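Local structure of Phenylalanine/tyrosine ammonia-lyase (Rhodosporidium toruloides, 1Y2M) at residues Thr650-Leu655 / Ile664-Val669; Arg570-Glu575 / Val609-Ser614; Leu67-Val72 / His381-Leu386; Arg679-Val682 / Gln687-Thr690; Gly482-Pro487 / Thr514-Val519. The protein catalyses the non-oxidative deamination of L-phenylalanine and L-tyrosine to trans-cinnamic acid and p-coumaric acid, the step that commits carbon to phenylpropanoid metabolism. All coordinates share one frame; numbering follows the deposited sequence.

Contact 1. Residues Thr650-Leu655 / Ile664-Val669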
# COMPACT_ATOMS: atom_id res chain seq x y z
N THR B 650 24.55 40.49 -1.33
CA THR B 650 23.66 41.63 -1.14
C THR B 650 23.62 42.53 -2.37
O THR B 650 22.78 43.44 -2.42
CB THR B 650 24.08 42.47 0.10
OG1 THR B 650 25.50 42.58 0.13
CG2 THR B 650 23.62 41.79 1.37
N SER B 651 24.55 42.33 -3.33
CA SER B 651 24.54 43.09 -4.60
C SER B 651 24.06 42.23 -5.78
O SER B 651 24.24 42.64 -6.96
CB SER B 651 25.92 43.64 -4.93
OG SER B 651 26.30 44.62 -3.97
N SER B 652 23.51 41.07 -5.49
CA SER B 652 23.14 40.15 -6.57
C SER B 652 22.19 40.80 -7.58
O SER B 652 21.20 41.40 -7.17
CB SER B 652 22.42 38.92 -6.05
OG SER B 652 21.95 38.15 -7.16
N PRO B 653 22.44 40.61 -8.89
CA PRO B 653 21.53 41.15 -9.89
C PRO B 653 20.13 40.55 -9.80
O PRO B 653 19.19 41.17 -10.28
CB PRO B 653 22.22 40.84 -11.22
CG PRO B 653 23.08 39.71 -10.95
CD PRO B 653 23.56 39.90 -9.52
N ALA B 654 19.97 39.40 -9.17
CA ALA B 654 18.64 38.81 -8.96
C ALA B 654 17.72 39.80 -8.25
O ALA B 654 16.51 39.80 -8.48
CB ALA B 654 18.76 37.55 -8.15
N LEU B 655 18.28 40.62 -7.37
CA LEU B 655 17.46 41.60 -6.63
C LEU B 655 16.82 42.60 -7.58
O LEU B 655 15.86 43.28 -7.20
CB LEU B 655 18.31 42.31 -5.59
CG LEU B 655 18.95 41.37 -4.58
CD1 LEU B 655 19.90 42.14 -3.68
CD2 LEU B 655 17.95 40.61 -3.75
N ILE B 664 12.00 38.23 -0.46
CA ILE B 664 12.03 37.97 0.99
C ILE B 664 12.68 36.65 1.30
O ILE B 664 13.55 36.54 2.21
CB ILE B 664 10.61 38.08 1.59
CG1 ILE B 664 10.13 39.52 1.45
CG2 ILE B 664 10.63 37.69 3.08
CD1 ILE B 664 8.60 39.74 1.75
N LEU B 665 12.24 35.62 0.57
CA LEU B 665 12.75 34.26 0.80
C LEU B 665 14.18 34.17 0.27
O LEU B 665 15.05 33.55 0.87
CB LEU B 665 11.86 33.22 0.12
CG LEU B 665 12.13 31.74 0.49
CD1 LEU B 665 12.38 31.55 1.96
CD2 LEU B 665 11.07 30.81 -0.01
N TYR B 666 14.44 34.79 -0.87
CA TYR B 666 15.79 34.81 -1.42
C TYR B 666 16.80 35.39 -0.40
O TYR B 666 17.82 34.78 -0.09
CB TYR B 666 15.82 35.66 -2.69
CG TYR B 666 17.16 35.82 -3.37
CD1 TYR B 666 17.53 34.98 -4.41
CD2 TYR B 666 18.04 36.82 -3.00
CE1 TYR B 666 18.77 35.10 -5.06
CE2 TYR B 666 19.28 36.96 -3.64
CZ TYR B 666 19.63 36.11 -4.67
OH TYR B 666 20.83 36.23 -5.32
N ALA B 667 16.48 36.57 0.11
CA ALA B 667 17.31 37.24 1.12
C ALA B 667 17.44 36.39 2.37
O ALA B 667 18.51 36.30 2.94
CB ALA B 667 16.76 38.62 1.47
N PHE B 668 16.36 35.74 2.78
CA PHE B 668 16.44 34.90 3.99
C PHE B 668 17.48 33.83 3.85
O PHE B 668 18.29 33.60 4.74
CB PHE B 668 15.08 34.26 4.26
CG PHE B 668 15.08 33.31 5.42
CD1 PHE B 668 15.28 33.79 6.73
CD2 PHE B 668 14.87 31.94 5.22
CE1 PHE B 668 15.28 32.91 7.83
CE2 PHE B 668 14.86 31.08 6.30
CZ PHE B 668 15.05 31.56 7.61
N VAL B 669 17.48 33.13 2.71
CA VAL B 669 18.38 32.00 2.54
C VAL B 669 19.82 32.50 2.27
O VAL B 669 20.80 32.02 2.87
CB VAL B 669 17.90 31.07 1.44
CG1 VAL B 669 18.93 30.00 1.22
CG2 VAL B 669 16.62 30.44 1.83
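Ser652, Ala654 and Leu655 receive the ring end of Tyr666 in a buried loop-to-helix contact, where the loop after helix 619-646 folds back on helix 662-672. The loop part is an ST turn: Ser652 OG accepts from the backbone N of Ala654 at 3.1 Å, with an N-H...O angle of 151°. Tyr666 reaches it because CG stands anti to its backbone N (chi1 179°), which points the phenol towards the loop. Two apolar groups meet the ring obliquely. Ala654 CB lies 3.9 Å from Tyr666 CZ, towards the hydroxyl end, while Leu655 CD2 approaches the CD2-CE2 bond, 3.9 Å from Tyr666 CD2; this leucine side chain runs at about a right angle to the tyrosine.

A polar cluster closes the far end of the phenol. Tyr666 OH and Ser652 OG are each hydrogen-bonded to Asp536 OD1 on the long helix 506-560, so one carboxylate oxygen gathers both hydroxyls and satisfies them in a buried setting. Through these three residues the loop is tied to helix 506-560 as well as to helix 662-672. The two hydroxyl oxygens also lie close to each other, Ser652 OG standing 2.9 Å from Tyr666 OH.

Contact 2. Residues Arg570-Glu575 / Val609-Ser614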
# COMPACT_ATOMS: atom_id res chain seq x y z
N ARG B 570 19.02 45.98 -43.12
CA ARG B 570 19.52 46.04 -41.73
C ARG B 570 18.52 45.58 -40.66
O ARG B 570 18.84 44.75 -39.81
CB ARG B 570 20.06 47.42 -41.41
CG ARG B 570 20.60 47.54 -39.99
CD ARG B 570 21.47 48.78 -39.89
NE ARG B 570 21.94 49.08 -38.53
CZ ARG B 570 21.22 49.72 -37.60
NH1 ARG B 570 19.94 50.04 -37.80
NH2 ARG B 570 21.76 49.98 -36.43
N ASP B 571 17.30 46.15 -40.68
CA ASP B 571 16.22 45.69 -39.79
C ASP B 571 16.05 44.19 -39.88
O ASP B 571 16.03 43.50 -38.87
CB ASP B 571 14.88 46.30 -40.19
CG ASP B 571 14.56 47.53 -39.42
OD1 ASP B 571 15.51 48.17 -38.91
OD2 ASP B 571 13.34 47.86 -39.36
N GLU B 572 15.90 43.70 -41.10
CA GLU B 572 15.69 42.27 -41.30
C GLU B 572 16.85 41.46 -40.69
O GLU B 572 16.63 40.43 -40.04
CB GLU B 572 15.57 41.95 -42.79
CG GLU B 572 15.16 40.53 -43.06
CD GLU B 572 15.20 40.11 -44.52
OE1 GLU B 572 15.48 40.95 -45.43
OE2 GLU B 572 14.95 38.91 -44.76
N LEU B 573 18.07 41.91 -40.95
CA LEU B 573 19.23 41.12 -40.51
C LEU B 573 19.31 41.05 -38.99
O LEU B 573 19.55 39.99 -38.41
CB LEU B 573 20.54 41.69 -41.04
CG LEU B 573 21.77 40.83 -40.69
CD1 LEU B 573 21.68 39.48 -41.42
CD2 LEU B 573 23.08 41.49 -41.00
N VAL B 574 19.18 42.22 -38.35
CA VAL B 574 19.27 42.26 -36.89
C VAL B 574 18.19 41.38 -36.28
O VAL B 574 18.45 40.60 -35.34
CB VAL B 574 19.12 43.68 -36.34
CG1 VAL B 574 19.06 43.63 -34.83
CG2 VAL B 574 20.26 44.54 -36.78
N GLU B 575 16.98 41.49 -36.81
CA GLU B 575 15.87 40.71 -36.28
C GLU B 575 16.18 39.23 -36.41
O GLU B 575 15.96 38.49 -35.47
CB GLU B 575 14.55 41.01 -37.01
CG GLU B 575 13.39 40.09 -36.57
CD GLU B 575 12.21 40.08 -37.56
OE1 GLU B 575 12.39 39.65 -38.73
OE2 GLU B 575 11.09 40.47 -37.13
N VAL B 609 24.19 34.67 -44.65
CA VAL B 609 24.27 34.25 -46.03
C VAL B 609 22.93 34.48 -46.78
O VAL B 609 22.93 34.93 -47.92
CB VAL B 609 24.70 32.76 -46.15
CG1 VAL B 609 24.48 32.23 -47.55
CG2 VAL B 609 26.17 32.59 -45.74
N GLU B 610 21.81 34.11 -46.13
CA GLU B 610 20.49 34.29 -46.69
C GLU B 610 20.13 35.77 -46.78
O GLU B 610 19.81 36.28 -47.85
CB GLU B 610 19.44 33.58 -45.86
CG GLU B 610 18.03 33.72 -46.38
CD GLU B 610 17.04 32.77 -45.71
OE1 GLU B 610 17.46 31.84 -44.97
OE2 GLU B 610 15.82 32.95 -45.93
N VAL B 611 20.17 36.44 -45.64
CA VAL B 611 19.64 37.82 -45.57
C VAL B 611 20.44 38.78 -46.45
O VAL B 611 19.89 39.68 -47.12
CB VAL B 611 19.55 38.30 -44.12
CG1 VAL B 611 19.15 39.76 -44.10
CG2 VAL B 611 18.56 37.45 -43.35
N LEU B 612 21.75 38.57 -46.48
CA LEU B 612 22.65 39.43 -47.24
C LEU B 612 23.12 38.74 -48.53
O LEU B 612 24.15 39.12 -49.12
CB LEU B 612 23.86 39.81 -46.39
CG LEU B 612 23.63 40.62 -45.10
CD1 LEU B 612 24.93 41.16 -44.57
CD2 LEU B 612 22.58 41.73 -45.26
N SER B 613 22.36 37.77 -49.02
CA SER B 613 22.79 37.07 -50.23
C SER B 613 22.93 37.99 -51.46
O SER B 613 23.61 37.62 -52.44
CB SER B 613 21.81 35.96 -50.59
OG SER B 613 20.60 36.55 -50.98
N SER B 614 22.25 39.14 -51.47
CA SER B 614 22.39 40.10 -52.59
C SER B 614 23.67 40.97 -52.57
O SER B 614 23.96 41.69 -53.56
CB SER B 614 21.18 41.03 -52.65
OG SER B 614 21.22 41.93 -51.56
O HOH W 1 16.97 39.74 -47.33
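The carboxylate of Glu572 is the flat group here, and Val611 lies over one of its faces: Val611 CG1 stands 4.0 Å from Glu572 CD, with CG2 above the same face near OE2. A bridging water meets OE1 from out of the carboxylate plane, on the valine side. The setting is a helical hairpin, in which the first turn of helix 570-587 packs beside the last turn of helix 593-611, the CA atoms of Leu573 and Val611 being 6.1 Å apart.

Leu573 carries the apolar part. With CG anti to its backbone N (chi1 -175°), the side chain leans across Val611, and CD1 comes within 3.6 Å of Val611 CB. Its other methyl, CD2, meets Leu612 CD1 at 4.0 Å, the two leucines crossing at about a right angle just where the second helix gives way to a turn. Met564 and Phe560 extend this core, Phe560 coming from the end of helix 506-560, and Leu612 also packs on Leu619 of the second subunit.

Polar contact between the segments is made through water. One molecule donates to both sides, 2.7 Å from Glu572 OE1 and 2.9 Å from Val611 O.

Contact 3. Residues Leu67-Val72 / His381-Leu386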
# COMPACT_ATOMS: atom_id res chain seq x y z
N LEU B 67 -8.88 26.07 24.07
CA LEU B 67 -7.55 25.67 23.63
C LEU B 67 -7.55 25.51 22.13
O LEU B 67 -8.40 24.80 21.59
CB LEU B 67 -7.18 24.35 24.28
CG LEU B 67 -5.86 23.72 23.92
CD1 LEU B 67 -4.74 24.64 24.33
CD2 LEU B 67 -5.65 22.32 24.52
N ASN B 68 -6.56 26.10 21.45
CA ASN B 68 -6.45 25.93 19.99
C ASN B 68 -5.12 25.32 19.62
O ASN B 68 -4.28 25.05 20.48
CB ASN B 68 -6.66 27.26 19.26
CG ASN B 68 -5.63 28.32 19.62
OD1 ASN B 68 -4.42 28.03 19.69
ND2 ASN B 68 -6.08 29.54 19.85
N LEU B 69 -4.92 25.04 18.34
CA LEU B 69 -3.78 24.26 17.95
C LEU B 69 -2.47 25.02 18.03
O LEU B 69 -1.43 24.46 18.43
CB LEU B 69 -4.00 23.65 16.56
CG LEU B 69 -5.23 22.76 16.38
CD1 LEU B 69 -5.16 22.07 15.05
CD2 LEU B 69 -5.24 21.80 17.52
N GLY B 70 -2.51 26.32 17.74
CA GLY B 70 -1.34 27.16 17.98
C GLY B 70 -0.92 27.15 19.44
O GLY B 70 0.28 27.11 19.72
N ASP B 71 -1.90 27.17 20.35
CA ASP B 71 -1.63 27.12 21.80
C ASP B 71 -0.93 25.82 22.13
O ASP B 71 0.04 25.81 22.90
CB ASP B 71 -2.93 27.10 22.58
CG ASP B 71 -3.67 28.41 22.62
OD1 ASP B 71 -3.04 29.50 22.58
OD2 ASP B 71 -4.94 28.34 22.79
N VAL B 72 -1.43 24.71 21.56
CA VAL B 72 -0.84 23.38 21.83
C VAL B 72 0.64 23.37 21.44
O VAL B 72 1.52 22.97 22.21
CB VAL B 72 -1.61 22.24 21.14
CG1 VAL B 72 -0.81 20.95 21.18
CG2 VAL B 72 -3.03 22.06 21.74
N HIS B 381 -9.66 21.04 6.63
CA HIS B 381 -10.59 20.12 7.29
C HIS B 381 -9.95 19.47 8.52
O HIS B 381 -10.52 19.50 9.65
CB HIS B 381 -11.01 19.04 6.29
CG HIS B 381 -12.08 18.13 6.79
ND1 HIS B 381 -11.81 17.03 7.59
CD2 HIS B 381 -13.42 18.12 6.58
CE1 HIS B 381 -12.95 16.40 7.84
NE2 HIS B 381 -13.93 17.03 7.25
N ALA B 382 -8.75 18.95 8.35
CA ALA B 382 -8.04 18.36 9.47
C ALA B 382 -7.88 19.34 10.62
O ALA B 382 -8.02 18.98 11.81
CB ALA B 382 -6.70 17.88 9.05
N HIS B 383 -7.62 20.60 10.29
CA HIS B 383 -7.47 21.62 11.32
C HIS B 383 -8.80 21.72 12.11
O HIS B 383 -8.82 21.86 13.35
CB HIS B 383 -7.16 22.99 10.68
CG HIS B 383 -6.48 23.91 11.61
ND1 HIS B 383 -5.11 24.03 11.64
CD2 HIS B 383 -6.97 24.74 12.56
CE1 HIS B 383 -4.78 24.91 12.57
NE2 HIS B 383 -5.89 25.35 13.15
N ALA B 384 -9.93 21.72 11.40
CA ALA B 384 -11.20 21.81 12.11
C ALA B 384 -11.40 20.61 13.03
O ALA B 384 -11.83 20.76 14.19
CB ALA B 384 -12.31 21.91 11.14
N VAL B 385 -11.05 19.42 12.55
CA VAL B 385 -11.22 18.17 13.34
C VAL B 385 -10.33 18.21 14.60
O VAL B 385 -10.77 17.95 15.75
CB VAL B 385 -10.95 16.93 12.46
CG1 VAL B 385 -10.93 15.68 13.29
CG2 VAL B 385 -11.94 16.88 11.33
N LEU B 386 -9.04 18.47 14.41
CA LEU B 386 -8.09 18.42 15.51
C LEU B 386 -8.36 19.54 16.50
O LEU B 386 -8.10 19.39 17.69
CB LEU B 386 -6.65 18.50 15.01
CG LEU B 386 -6.08 17.27 14.33
CD1 LEU B 386 -4.60 17.45 14.00
CD2 LEU B 386 -6.27 16.05 15.24
O HOH W 2 -6.97 25.78 16.21
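Leu69 meets His383 in a CH-pi contact that is the centrepiece of this helix-to-helix packing. With CG anti to the carbonyl carbon (chi1 -57°), Leu69 brings its CD1 methyl over the middle of the imidazole face, 3.8 Å from the ring centroid and 9° off the ring normal.

Van der Waals packing continues from the same side chain. CD1 also touches Leu386 CB at 3.9 Å, while the other methyl, CD2, rests 3.7 Å from Leu386 O; the leucine therefore bridges one turn of the partner helix.

Polar contact between the segments runs through a water, which accepts from Leu69 N at 3.0 Å and lies 3.3 Å from His383 NE2. His383 ND1 is hydrogen-bonded to His287 NE2, a pairing that would help fix the rotation of the ring under the methyl. Behind Leu69, Asn68 and Asp71 form a capping box: Asp71 N donates to Asn68 OD1 at 2.7 Å and Asn68 N to Asp71 OD2 at 3.1 Å.

The site lies where the start of helix 69-77 meets helix 368-391. Thr280 of helix 273-303 and Met51 of helix 44-52 also pack on Leu69, and strand 60-62 adjoins Leu67 and Asp71.

Contact 4. Residues Arg679-Val682 / Gln687-Thr690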
# COMPACT_ATOMS: atom_id res chain seq x y z
N ARG B 679 29.91 28.50 -7.27
CA ARG B 679 30.59 28.71 -8.55
C ARG B 679 31.20 27.48 -9.15
O ARG B 679 31.24 27.36 -10.35
CB ARG B 679 31.69 29.74 -8.42
CG ARG B 679 32.17 30.25 -9.75
CD ARG B 679 32.94 31.55 -9.70
NE ARG B 679 33.14 32.12 -11.03
CZ ARG B 679 33.87 33.20 -11.29
NH1 ARG B 679 34.46 33.92 -10.31
NH2 ARG B 679 33.96 33.61 -12.56
N GLY B 680 31.66 26.53 -8.30
CA GLY B 680 32.16 25.25 -8.79
C GLY B 680 33.55 24.93 -8.29
O GLY B 680 34.48 25.74 -8.43
N ASP B 681 33.70 23.75 -7.68
CA ASP B 681 34.99 23.35 -7.11
C ASP B 681 36.14 23.37 -8.14
O ASP B 681 37.26 23.69 -7.81
CB ASP B 681 34.93 21.97 -6.51
CG ASP B 681 34.08 21.91 -5.25
OD1 ASP B 681 33.54 22.95 -4.81
OD2 ASP B 681 33.98 20.79 -4.69
N VAL B 682 35.88 22.91 -9.35
CA VAL B 682 36.96 22.82 -10.33
C VAL B 682 37.35 24.23 -10.82
O VAL B 682 38.53 24.55 -10.84
CB VAL B 682 36.59 21.90 -11.50
CG1 VAL B 682 37.62 21.94 -12.58
CG2 VAL B 682 36.41 20.47 -11.01
N GLN B 687 37.92 22.68 -3.08
CA GLN B 687 36.77 21.85 -2.71
C GLN B 687 36.03 22.52 -1.56
O GLN B 687 36.39 22.37 -0.39
CB GLN B 687 37.28 20.46 -2.33
CG GLN B 687 37.81 19.70 -3.53
CD GLN B 687 38.24 18.31 -3.16
OE1 GLN B 687 39.31 18.11 -2.55
NE2 GLN B 687 37.41 17.34 -3.49
N GLU B 688 35.00 23.31 -1.90
CA GLU B 688 34.32 24.13 -0.92
C GLU B 688 33.40 23.27 -0.06
O GLU B 688 33.05 22.16 -0.41
CB GLU B 688 33.46 25.19 -1.60
CG GLU B 688 34.18 26.13 -2.50
CD GLU B 688 33.38 27.40 -2.79
OE1 GLU B 688 32.35 27.34 -3.52
OE2 GLU B 688 33.83 28.49 -2.28
N VAL B 689 33.01 23.85 1.08
CA VAL B 689 31.99 23.26 1.94
C VAL B 689 30.87 22.75 1.05
O VAL B 689 30.50 23.43 0.08
CB VAL B 689 31.48 24.32 2.95
CG1 VAL B 689 30.21 23.89 3.59
CG2 VAL B 689 32.56 24.55 4.02
N THR B 690 30.37 21.55 1.30
CA THR B 690 29.61 20.81 0.33
C THR B 690 28.24 21.36 0.11
O THR B 690 27.63 22.04 0.96
CB THR B 690 29.42 19.33 0.77
OG1 THR B 690 28.75 19.32 2.04
CG2 THR B 690 30.78 18.61 0.84
O HOH W 3 31.37 29.47 -4.92
O HOH W 4 32.72 20.09 -2.44
O HOH W 5 34.93 18.04 -4.72
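Asp681 reaches across to Gln687 and Glu688 where the short helix 681-684 and the loop after it double back, closed by an aspartate side chain on a backbone N-H. That direct bond is weak: Glu688 N donates to Asp681 OD1 at 3.3 Å, though fairly straight, with an N-H...O angle of 163°. The same oxygen forms a salt bridge with Arg678, its stronger partner.

In van der Waals contact, Asp681 OD2 lies 3.6 Å from Gln687 CA. Holding CG beside the backbone N (chi1 -70°) brings the carboxylate to the loop 687-690, which leads on to helix 691-703.

The carboxylates of Asp681 and Glu688 have planes 88° apart, with OD1 and OE1 4.7 Å from each other; Arg678, paired with Asp681 OD1, would probably offset the two like charges.

The fourth subunit completes the setting. Its Glu136 accepts from Asp681 N and its Asp230 from Thr690 N, placing this turn at a subunit interface.

Three waters do most of the bridging. One accepts from Arg679 N and donates to Glu688 OE1. Asp681 OD2 accepts a hydrogen bond from each of the other two: the first, at 2.7 Å, also donates to Glu688 O, and the second accepts from Gln687 NE2, 2.9 Å from that nitrogen.

Contact 5. Residues Gly482-Pro487 / Thr514-Val519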
# COMPACT_ATOMS: atom_id res chain seq x y z
N GLY B 482 6.07 8.35 -1.27
CA GLY B 482 5.02 7.54 -1.87
C GLY B 482 4.71 6.34 -0.98
O GLY B 482 3.55 6.08 -0.68
N HIS B 483 5.74 5.60 -0.58
CA HIS B 483 5.50 4.43 0.28
C HIS B 483 4.93 4.83 1.62
O HIS B 483 4.06 4.15 2.16
CB HIS B 483 6.82 3.66 0.42
CG HIS B 483 6.79 2.60 1.45
ND1 HIS B 483 7.14 2.81 2.76
CD2 HIS B 483 6.49 1.28 1.34
CE1 HIS B 483 7.03 1.67 3.43
NE2 HIS B 483 6.68 0.72 2.58
N LEU B 484 5.41 5.93 2.19
CA LEU B 484 4.89 6.39 3.49
C LEU B 484 3.38 6.58 3.42
O LEU B 484 2.70 6.37 4.43
CB LEU B 484 5.58 7.69 3.93
CG LEU B 484 6.89 7.43 4.66
CD1 LEU B 484 7.78 8.68 4.72
CD2 LEU B 484 6.60 6.94 6.10
N ALA B 485 2.89 7.12 2.31
CA ALA B 485 1.47 7.54 2.07
C ALA B 485 0.43 6.47 2.11
O ALA B 485 -0.81 6.77 2.15
CB ALA B 485 1.33 8.35 0.80
N ASN B 486 0.79 5.18 2.04
CA ASN B 486 -0.18 4.10 2.20
C ASN B 486 -0.82 4.19 3.56
O ASN B 486 -0.19 4.65 4.52
CB ASN B 486 0.45 2.71 2.01
CG ASN B 486 0.95 2.51 0.60
OD1 ASN B 486 0.19 2.75 -0.37
ND2 ASN B 486 2.24 2.17 0.47
N PRO B 487 -2.10 3.80 3.66
CA PRO B 487 -2.76 3.96 4.96
C PRO B 487 -2.28 2.97 6.01
O PRO B 487 -1.92 1.84 5.71
CB PRO B 487 -4.23 3.68 4.65
CG PRO B 487 -4.23 2.85 3.40
CD PRO B 487 -3.03 3.33 2.60
N THR B 514 4.54 12.37 10.57
CA THR B 514 5.66 13.16 11.05
C THR B 514 6.89 12.84 10.24
O THR B 514 7.65 13.75 9.89
CB THR B 514 5.87 12.87 12.55
OG1 THR B 514 4.70 13.27 13.29
CG2 THR B 514 7.06 13.60 13.05
N GLU B 515 7.08 11.56 9.87
CA GLU B 515 8.22 11.18 9.05
C GLU B 515 8.04 11.77 7.64
O GLU B 515 9.01 12.26 7.04
CB GLU B 515 8.38 9.67 8.98
CG GLU B 515 9.68 9.29 8.26
CD GLU B 515 10.07 7.82 8.30
OE1 GLU B 515 9.41 6.98 8.98
OE2 GLU B 515 11.09 7.49 7.62
N SER B 516 6.82 11.74 7.10
CA SER B 516 6.60 12.36 5.80
C SER B 516 6.88 13.87 5.85
O SER B 516 7.47 14.42 4.91
CB SER B 516 5.19 12.14 5.29
OG SER B 516 5.02 10.76 4.99
N ASN B 517 6.55 14.54 6.96
CA ASN B 517 6.93 15.94 7.10
C ASN B 517 8.42 16.11 6.97
O ASN B 517 8.90 17.04 6.30
CB ASN B 517 6.48 16.63 8.40
CG ASN B 517 5.03 16.99 8.43
OD1 ASN B 517 4.44 17.29 7.40
ND2 ASN B 517 4.45 17.05 9.66
N ASP B 518 9.18 15.21 7.57
CA ASP B 518 10.63 15.29 7.61
C ASP B 518 11.18 15.11 6.20
O ASP B 518 12.02 15.89 5.70
CB ASP B 518 11.17 14.19 8.52
CG ASP B 518 12.64 14.41 8.91
OD1 ASP B 518 13.13 15.59 8.98
OD2 ASP B 518 13.29 13.38 9.21
N VAL B 519 10.71 14.06 5.52
CA VAL B 519 11.16 13.81 4.14
C VAL B 519 10.79 14.92 3.21
O VAL B 519 11.61 15.31 2.34
CB VAL B 519 10.67 12.46 3.67
CG1 VAL B 519 11.07 12.18 2.22
CG2 VAL B 519 11.21 11.40 4.61
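Leu484, on helix 468-484, packs against three residues on one face of helix 506-560.

The first to meet it is Glu515. Its side chain, extended beyond CG, crosses the leucine at about a right angle, so that CG lies 4.1 Å from Leu484 CD1 and the carboxylate oxygen OE1 lies 4.0 Å from Leu484 CD2. The other oxygen, OE2, turns to charges of the fourth subunit, forming salt bridges with its Arg512 and Arg206. These would probably offset the nearby Glu480 of the same chain, whose carboxylate lies close to that of Glu515.

Ser516 follows and makes the closest approach. With OG anti to the carbonyl carbon (chi1 -68°), the hydroxyl is directed at the leucine, 3.3 Å from Leu484 CB and 3.5 Å from Leu484 CD1. A polar atom thus packs on hydrocarbon, and its hydrogen-bonding capacity is met at least in part by a weak bond to Arg512 O, one turn back in its own helix.

One turn on from Glu515, Val519 closes the row more loosely, its CG2 standing 4.4 Å from Leu484 CD1. Tyr477 and Leu481 of helix 468-484 also pack on this valine.

The pairing belongs to the helical core of the tetramer. Helix 416-443 also packs here, its Arg426 touching Ser516 and bonding to Leu484 O; that carbonyl also accepts from His483 of the fourth subunit. Helix 273-303 adjoins helix 506-560 through Thr514 and Asn517.

In the fold
Followed from the N terminus, the five contacts come in series, neither nesting nor crossing. Contact 3 closes by far the longest loop, joining helix 69-77 to helix 368-391 across 308 residues. Contact 5 closes a short excursion between helices 468-484 and 506-560, its centre about 21 Å from that of contact 3. Helix 506-560 then links distant regions: its early part lies in contact 5, it supplies Asp536 to contact 1, and it ends against the hairpin of contact 2, which closes 33 residues, mostly helix, between helices 570-587 and 593-611. Contacts 1 and 4 close short loops of eight and four residues near the C terminus, and contacts 4 and 5 both touch the fourth subunit.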